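PDB 3G16: SnoaL-like domain-containing protein from Methylibium petroleiphilum PM1, which is of unknown function but has the cystatin-like fold of the SnoaL-like family and packs here as a two-fold symmetric pair of chains. Local coordinates for the interface of chains A and B. Coordinates in Å, arbitrary orientation; residue numbers count along the deposited sequence, not the author numbering. Chains: chain A/B, uncharacterized protein with cystatin-like fold.

Contact 1: the interface of chains A and B. Residues chain A 81, 86-88, 121; chain B 77-80.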
# COMPACT_ATOMS: atom_id res chain seq x y z
N ASP A 81 -5.04 -11.02 -6.18
CA ASP A 81 -4.53 -12.33 -5.74
C ASP A 81 -5.70 -13.30 -5.50
O ASP A 81 -6.35 -13.28 -4.43
CB ASP A 81 -3.66 -12.15 -4.49
CG ASP A 81 -2.90 -13.39 -4.09
OD1 ASP A 81 -3.29 -14.52 -4.45
OD2 ASP A 81 -1.89 -13.23 -3.40
N GLU A 86 -7.49 -11.39 -2.02
CA GLU A 86 -7.09 -10.06 -1.61
C GLU A 86 -6.62 -9.30 -2.82
O GLU A 86 -6.26 -9.91 -3.86
CB GLU A 86 -5.95 -10.10 -0.57
CG GLU A 86 -6.33 -10.81 0.73
CD GLU A 86 -5.29 -10.72 1.86
OE1 GLU A 86 -4.16 -10.24 1.61
OE2 GLU A 86 -5.61 -11.11 3.00
N ALA A 87 -6.66 -7.98 -2.73
CA ALA A 87 -6.16 -7.10 -3.76
C ALA A 87 -5.39 -5.94 -3.14
O ALA A 87 -5.46 -5.69 -1.95
CB ALA A 87 -7.29 -6.55 -4.64
N ALA A 88 -4.64 -5.26 -3.98
CA ALA A 88 -3.97 -4.03 -3.58
C ALA A 88 -4.19 -3.05 -4.72
O ALA A 88 -4.18 -3.40 -5.90
CB ALA A 88 -2.47 -4.21 -3.28
N ARG A 121 -7.26 -1.19 4.01
CA ARG A 121 -6.20 -0.56 4.84
C ARG A 121 -5.42 0.34 3.91
O ARG A 121 -4.74 -0.16 3.01
CB ARG A 121 -5.33 -1.64 5.46
CG ARG A 121 -6.09 -2.61 6.35
CD ARG A 121 -5.18 -3.52 7.14
NE ARG A 121 -4.28 -4.34 6.36
CZ ARG A 121 -4.64 -5.48 5.76
NH1 ARG A 121 -5.88 -5.93 5.81
NH2 ARG A 121 -3.73 -6.19 5.11
N ALA B 77 1.36 -8.67 5.23
CA ALA B 77 0.42 -9.20 4.25
C ALA B 77 1.14 -9.21 2.91
O ALA B 77 1.99 -8.39 2.65
CB ALA B 77 -0.85 -8.33 4.15
N LEU B 78 0.77 -10.15 2.05
CA LEU B 78 1.45 -10.32 0.78
C LEU B 78 0.41 -10.68 -0.29
O LEU B 78 -0.25 -11.70 -0.17
CB LEU B 78 2.50 -11.43 0.97
CG LEU B 78 3.34 -11.78 -0.20
CD1 LEU B 78 4.03 -10.54 -0.84
CD2 LEU B 78 4.41 -12.86 0.22
N VAL B 79 0.26 -9.79 -1.26
CA VAL B 79 -0.74 -9.89 -2.34
C VAL B 79 0.05 -10.07 -3.63
O VAL B 79 0.83 -9.17 -3.99
CB VAL B 79 -1.57 -8.60 -2.41
CG1 VAL B 79 -2.65 -8.73 -3.47
CG2 VAL B 79 -2.28 -8.31 -1.04
N ILE B 80 -0.12 -11.20 -4.29
CA ILE B 80 0.70 -11.50 -5.46
C ILE B 80 -0.20 -11.81 -6.65
O ILE B 80 -1.06 -12.68 -6.57
CB ILE B 80 1.65 -12.69 -5.19
CG1 ILE B 80 2.56 -12.39 -3.98
CG2 ILE B 80 2.42 -13.06 -6.46
CD1 ILE B 80 3.42 -13.53 -3.59
O HOH W 1 -1.89 -11.36 2.79
O HOH W 2 -2.92 -11.57 -0.31

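Contact 2: the interface of chains A and B. Residues chain A 94, 103; chain B 134, 147-151.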
# COMPACT_ATOMS: atom_id res chain seq x y z
N PHE A 94 -7.62 13.10 -5.89
CA PHE A 94 -7.53 14.47 -6.33
C PHE A 94 -8.52 15.28 -5.51
O PHE A 94 -9.72 15.07 -5.62
CB PHE A 94 -7.88 14.62 -7.82
CG PHE A 94 -6.84 14.06 -8.75
CD1 PHE A 94 -5.71 14.78 -9.01
CD2 PHE A 94 -7.00 12.82 -9.34
CE1 PHE A 94 -4.72 14.26 -9.86
CE2 PHE A 94 -6.03 12.29 -10.20
CZ PHE A 94 -4.88 13.04 -10.42
N ARG A 103 -1.56 10.79 -3.24
CA ARG A 103 -1.46 9.44 -3.79
C ARG A 103 -1.18 8.46 -2.66
O ARG A 103 -0.67 8.80 -1.61
CB ARG A 103 -0.38 9.39 -4.84
CG ARG A 103 -0.63 10.43 -5.94
CD ARG A 103 0.16 10.10 -7.14
NE ARG A 103 0.36 11.19 -8.11
CZ ARG A 103 -0.22 11.30 -9.31
NH1 ARG A 103 -1.14 10.46 -9.71
NH2 ARG A 103 0.17 12.26 -10.13
N ARG B 134 1.15 18.46 -3.28
CA ARG B 134 1.23 17.19 -3.98
C ARG B 134 1.96 16.18 -3.09
O ARG B 134 3.15 16.30 -2.85
CB ARG B 134 1.93 17.33 -5.35
CG ARG B 134 1.36 18.40 -6.27
CD ARG B 134 1.92 18.30 -7.72
NE ARG B 134 1.58 17.03 -8.36
CZ ARG B 134 0.50 16.77 -9.10
NH1 ARG B 134 -0.39 17.72 -9.39
NH2 ARG B 134 0.33 15.53 -9.56
N TYR B 147 0.27 8.15 -15.51
CA TYR B 147 -0.63 8.50 -14.42
C TYR B 147 -1.22 9.87 -14.65
O TYR B 147 -0.55 10.74 -15.19
CB TYR B 147 0.15 8.57 -13.10
CG TYR B 147 0.63 7.25 -12.52
CD1 TYR B 147 1.56 6.46 -13.18
CD2 TYR B 147 0.28 6.86 -11.24
CE1 TYR B 147 2.03 5.27 -12.64
CE2 TYR B 147 0.78 5.70 -10.68
CZ TYR B 147 1.62 4.89 -11.36
OH TYR B 147 2.13 3.71 -10.83
N ARG B 148 -2.47 10.10 -14.20
CA ARG B 148 -3.02 11.45 -14.32
C ARG B 148 -2.27 12.30 -13.34
O ARG B 148 -1.92 11.84 -12.23
CB ARG B 148 -4.46 11.66 -13.84
CG ARG B 148 -5.53 10.81 -14.20
CD ARG B 148 -5.88 10.54 -15.62
NE ARG B 148 -6.37 9.20 -15.32
CZ ARG B 148 -7.63 8.80 -15.16
NH1 ARG B 148 -8.66 9.57 -15.50
NH2 ARG B 148 -7.82 7.56 -14.77
N VAL B 149 -2.05 13.53 -13.74
CA VAL B 149 -1.38 14.51 -12.92
C VAL B 149 -2.31 15.63 -12.48
O VAL B 149 -2.02 16.31 -11.53
CB VAL B 149 -0.18 15.03 -13.71
CG1 VAL B 149 0.26 16.38 -13.22
CG2 VAL B 149 0.95 13.98 -13.66
N THR B 150 -3.42 15.81 -13.17
CA THR B 150 -4.40 16.84 -12.87
C THR B 150 -5.75 16.16 -12.69
O THR B 150 -6.09 15.19 -13.41
CB THR B 150 -4.49 17.85 -14.01
OG1 THR B 150 -3.18 18.41 -14.22
CG2 THR B 150 -5.47 18.97 -13.67
N SER B 151 -6.56 16.64 -11.74
CA SER B 151 -7.84 16.01 -11.51
C SER B 151 -8.70 16.01 -12.80
O SER B 151 -8.83 17.01 -13.49
CB SER B 151 -8.67 16.80 -10.49
OG SER B 151 -9.88 16.13 -10.21

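Contact 3: the interface of chains A and B. Residues chain A 90, 104-105, 123, 125; chain B 105, 107, 123.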
# COMPACT_ATOMS: atom_id res chain seq x y z
N GLU A 90 -3.07 0.94 -6.10
CA GLU A 90 -2.33 2.21 -6.03
C GLU A 90 -3.30 3.22 -6.59
O GLU A 90 -3.89 2.97 -7.65
CB GLU A 90 -1.06 2.20 -6.86
CG GLU A 90 -0.16 3.40 -6.70
CD GLU A 90 1.02 3.37 -7.65
OE1 GLU A 90 0.87 2.80 -8.77
OE2 GLU A 90 2.07 3.92 -7.30
N GLY A 104 -1.52 7.22 -2.89
CA GLY A 104 -1.32 6.17 -1.90
C GLY A 104 -1.56 4.79 -2.43
O GLY A 104 -1.73 4.60 -3.64
N ALA A 105 -1.62 3.83 -1.52
CA ALA A 105 -1.92 2.45 -1.89
C ALA A 105 -2.72 1.85 -0.77
O ALA A 105 -2.66 2.32 0.38
CB ALA A 105 -0.65 1.66 -2.17
N PHE A 123 -2.65 3.52 2.93
CA PHE A 123 -1.32 4.08 3.21
C PHE A 123 -1.09 5.21 2.23
O PHE A 123 -1.64 5.19 1.12
CB PHE A 123 -0.25 3.01 3.03
CG PHE A 123 -0.53 1.79 3.87
CD1 PHE A 123 -0.08 1.70 5.17
CD2 PHE A 123 -1.32 0.77 3.40
CE1 PHE A 123 -0.37 0.59 5.98
CE2 PHE A 123 -1.62 -0.35 4.18
CZ PHE A 123 -1.14 -0.42 5.46
N ALA A 125 1.44 8.33 0.22
CA ALA A 125 2.72 8.86 -0.23
C ALA A 125 2.97 10.17 0.51
O ALA A 125 3.10 11.24 -0.11
CB ALA A 125 2.69 9.11 -1.75
N ALA B 105 2.99 0.09 3.09
CA ALA B 105 2.76 -0.92 2.07
C ALA B 105 3.56 -0.51 0.84
O ALA B 105 3.88 0.68 0.65
CB ALA B 105 1.26 -1.04 1.75
N CYS B 107 4.15 -1.40 -3.56
CA CYS B 107 3.88 -2.10 -4.79
C CYS B 107 5.21 -2.57 -5.38
O CYS B 107 6.20 -1.82 -5.37
CB CYS B 107 3.17 -1.21 -5.76
SG CYS B 107 1.55 -0.66 -5.24
N PHE B 123 4.75 3.32 0.38
CA PHE B 123 3.76 4.22 0.98
C PHE B 123 3.74 3.97 2.49
O PHE B 123 4.06 2.86 2.93
CB PHE B 123 2.37 3.97 0.37
CG PHE B 123 2.38 4.08 -1.13
CD1 PHE B 123 2.14 5.26 -1.78
CD2 PHE B 123 2.64 2.97 -1.89
CE1 PHE B 123 2.18 5.34 -3.18
CE2 PHE B 123 2.68 3.03 -3.26
CZ PHE B 123 2.43 4.22 -3.91

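Contact 4: the interface of chains A and B. Residues chain A 148-152; chain B 72, 94, 96, 101.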
# COMPACT_ATOMS: atom_id res chain seq x y z
N ARG A 148 3.05 -8.20 14.45
CA ARG A 148 4.00 -7.87 15.46
C ARG A 148 3.72 -6.46 15.97
O ARG A 148 3.42 -5.54 15.17
CB ARG A 148 5.45 -7.90 14.92
CG ARG A 148 6.11 -9.21 14.78
CD ARG A 148 6.23 -9.94 16.11
NE ARG A 148 7.19 -9.52 17.17
CZ ARG A 148 8.13 -10.32 17.67
NH1 ARG A 148 8.33 -11.52 17.15
NH2 ARG A 148 8.90 -9.93 18.68
N VAL A 149 3.93 -6.25 17.26
CA VAL A 149 3.74 -4.99 17.90
C VAL A 149 5.06 -4.37 18.34
O VAL A 149 5.23 -3.16 18.24
CB VAL A 149 2.73 -5.10 19.06
CG1 VAL A 149 2.72 -3.84 19.87
CG2 VAL A 149 1.35 -5.40 18.46
N THR A 150 6.00 -5.20 18.78
CA THR A 150 7.33 -4.71 19.18
C THR A 150 8.39 -5.42 18.32
O THR A 150 8.17 -6.50 17.80
CB THR A 150 7.55 -4.86 20.67
OG1 THR A 150 7.36 -6.20 21.04
CG2 THR A 150 6.54 -4.02 21.47
N SER A 151 9.53 -4.78 18.18
CA SER A 151 10.57 -5.27 17.33
C SER A 151 10.99 -6.69 17.62
O SER A 151 11.25 -7.02 18.77
CB SER A 151 11.81 -4.44 17.52
OG SER A 151 12.82 -4.96 16.67
N PRO A 152 11.05 -7.54 16.59
CA PRO A 152 11.62 -8.88 16.76
C PRO A 152 13.06 -8.91 17.28
O PRO A 152 13.51 -9.97 17.77
CB PRO A 152 11.49 -9.47 15.36
CG PRO A 152 10.29 -8.81 14.83
CD PRO A 152 10.43 -7.41 15.27
N TYR B 72 14.33 -3.78 11.54
CA TYR B 72 13.86 -5.14 11.25
C TYR B 72 12.54 -4.97 10.54
O TYR B 72 11.68 -4.22 10.99
CB TYR B 72 13.64 -5.94 12.53
CG TYR B 72 13.36 -7.42 12.26
CD1 TYR B 72 12.08 -7.85 11.91
CD2 TYR B 72 14.38 -8.36 12.28
CE1 TYR B 72 11.82 -9.18 11.62
CE2 TYR B 72 14.13 -9.70 11.98
CZ TYR B 72 12.86 -10.08 11.66
OH TYR B 72 12.64 -11.45 11.35
N PHE B 94 10.55 -1.83 12.07
CA PHE B 94 10.85 -1.63 13.48
C PHE B 94 12.22 -0.96 13.55
O PHE B 94 13.23 -1.60 13.27
CB PHE B 94 10.86 -2.99 14.15
CG PHE B 94 9.49 -3.58 14.33
CD1 PHE B 94 8.67 -3.13 15.32
CD2 PHE B 94 9.03 -4.54 13.45
CE1 PHE B 94 7.36 -3.67 15.48
CE2 PHE B 94 7.77 -5.07 13.62
CZ PHE B 94 6.94 -4.62 14.62
N THR B 96 14.40 -0.37 15.79
CA THR B 96 14.58 -0.91 17.14
C THR B 96 15.32 0.04 18.05
O THR B 96 14.96 0.26 19.18
CB THR B 96 15.34 -2.26 17.07
OG1 THR B 96 14.77 -3.12 16.06
CG2 THR B 96 15.35 -2.96 18.44
N VAL B 101 8.30 2.67 15.39
CA VAL B 101 7.69 1.77 14.45
C VAL B 101 7.07 2.55 13.28
O VAL B 101 6.38 3.56 13.51
CB VAL B 101 6.57 0.96 15.16
CG1 VAL B 101 5.90 0.03 14.15
CG2 VAL B 101 7.11 0.20 16.42

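Contact 1: the interface of chains A and B
A:Asp81 and A:Glu86 reach from the sheet of one cystatin-like, SnoaL-family subunit onto strand 71-81 of the other, and B:Val79 fits between them. The carboxylate of A:Asp81 sits over the backbone at B:Ile80: its OD2 accepts a hydrogen bond from B:Ile80 N at 2.8 Å. That bond is nearly straight, 172° at the hydrogen, yet the N-H meets OD2 from above the carboxylate plane, 41° out of it. With CG anti to the backbone N (chi1 -170°), the acid is carried across to this amide while its CB packs on B:Val79 CG1 at 3.7 Å. The two methyls of B:Val79 divide the work: CG1 faces A:Asp81 and the backbone of A:Ala87, whose CA lies 3.9 Å away, whereas CG2 turns to A:Glu86. The side chains of A:Glu86 and B:Val79 cross obliquely, CG2 lying 3.8 Å from the carboxylate oxygen OE1. A:Glu86 is extended beyond CG, and OE1 addresses B:Leu78 through two waters. Water 1 lies 3.0 Å from B:Leu78 N, and water 2 lies 2.7 Å from B:Leu78 O, which ties both polar groups of this residue's backbone to one acid. Farther along, the guanidinium NH2 of A:Arg121 rests against the methyl of B:Ala77.

Contact 2: the interface of chains A and B
A:Phe94, on strand 86-95 of the cystatin-like sheet, lays its ring against the C-terminal segment of chain B. Its CB meets the B:Ser151 side chain, with the hydroxyl OG at 3.5 Å. At CG and CD1 the ring passes under the B:Ser151 backbone: CA stands over the face, 3.7 Å from the centroid, in a CH-pi contact displaced toward the rim. Next, CE1 runs beneath the B:Thr150 carbonyl carbon at 3.6 Å. The tip, CZ, touches B:Arg148 CB at 3.7 Å, and the carbonyl oxygen of B:Arg148 lies at the ring edge, in plane. A chi1 of -71° sets CG beside the backbone N and directs the ring along this segment. The same B:Arg148 O is gripped end-on by A:Arg103, an extended chain from CG to NE, whose NH1 and NH2 each donate at 3.0 Å. The oxygen lies in the guanidinium plane; NH1 approaches almost in line with the carbonyl, NH2 at a C=O...N angle of 140°. A leucine in place of A:Arg103 would probably leave B:Arg148 O without both donors and the segment less firmly fixed. Alongside A:Arg103 and pointing the same way, B:Arg134 repeats the grip within chain B, its NH1 donating to B:Val149 O at 3.0 Å and its NH2 to the same oxygen.

Contact 3: the interface of chains A and B
In both chains Phe123 has CG beside its backbone N and opposite the carbonyl carbon, with chi1 about -55° in A:Phe123 and B:Phe123 alike, and a chi2 close to -90° turns each ring so that a face is presented to Ala105 of the other subunit. The result is a reciprocal CH-pi pair in the cystatin-like sheets: the methyl CB of A:Ala105 lies over the B:Phe123 ring, 4.0 Å from its centroid, and B:Ala105 CB stands equally far above the A:Phe123 ring. Each methyl comes nearest at one ring carbon, A:Ala105 CB approaching B:Phe123 CD2 to 3.6 Å. Between the two rings the benzylic carbons, A:Phe123 CB and B:Phe123 CB, meet at 3.9 Å. The B:Phe123 ring also runs along strand 100-111 of chain A, where A:Gly104, lacking a side chain, lets CA come within 3.6 Å of CD1. A:Ala125 comes at the rim instead, its N lying at the edge in plane and its CB 3.9 Å from the same CD1. An alanine in place of B:Phe123 would probably open a gap between A:Gly104, A:Ala105 and A:Glu90, leaving the A:Ala105 methyl without its aromatic face. At the far end A:Glu90, extended beyond CG, crosses the ring at about a right angle, with the carboxylate and ring planes 82° apart; its OE2 lies at the ring edge, in plane, 3.4 Å from B:Phe123 CZ.

Contact 4: the interface of chains A and B
Aromatic faces carry most of the contact between A:Ser151 and A:Pro152, in the C-terminal segment of one cystatin-like subunit, and B:Phe94 and B:Tyr72 on the sheet of the other. A:Ser151 CA stands over the B:Phe94 ring, 3.9 Å from its centroid, and A:Pro152 CB stands over the B:Tyr72 ring at 3.8 Å from its centroid; both are CH-pi contacts. The pyrrolidine crosses each of the two side chains at about a right angle, and its successive carbons serve both: CG touches B:Tyr72 CD1 at 3.6 Å, and CD touches B:Phe94 CD2 at 3.7 Å. B:Tyr72 meets the proline because its CG points away from the backbone N (chi1 -171°). Apolar contact continues at the tip of B:Phe94, where CZ lies 3.6 Å from A:Arg148 CB, while the carbonyl oxygens of A:Arg148 and A:Val149 sit at the ring edge, in plane.

A polar link across is a hydroxyl pair: A:Ser151 OG and B:Thr96 OG1 are hydrogen-bonded at 2.8 Å, and either hydroxyl could be the donor. Within chain A, A:Arg148 NE donates to A:Thr150 O at 3.2 Å, and the A:Arg148 guanidinium lies with a face against A:Pro152 CG, a second-shell arrangement that backs the proline from the side away from B:Tyr72. Together these contacts secure the C-terminal segment of chain A on the sheet of chain B, which probably helps hold the pair together.

Contact 3 lies toward the middle of the interface, its C-alpha centre about 12 Å from that of contact 1, 14 Å from contact 2 and 20 Å from contact 4. Contacts 2 and 4 are symmetry-related versions of one arrangement, about 34 Å apart: in each, Phe94 of one chain receives residues 148-151 of the other. Strand 86-95 contributes to all four contacts, and strand 71-81 to contacts 1 and 4. The two sheets thus meet centrally while each C-terminal segment reaches over to the neighbouring subunit. This reciprocal exchange is consistent with a dimer, although the structure alone does not show that state in solution.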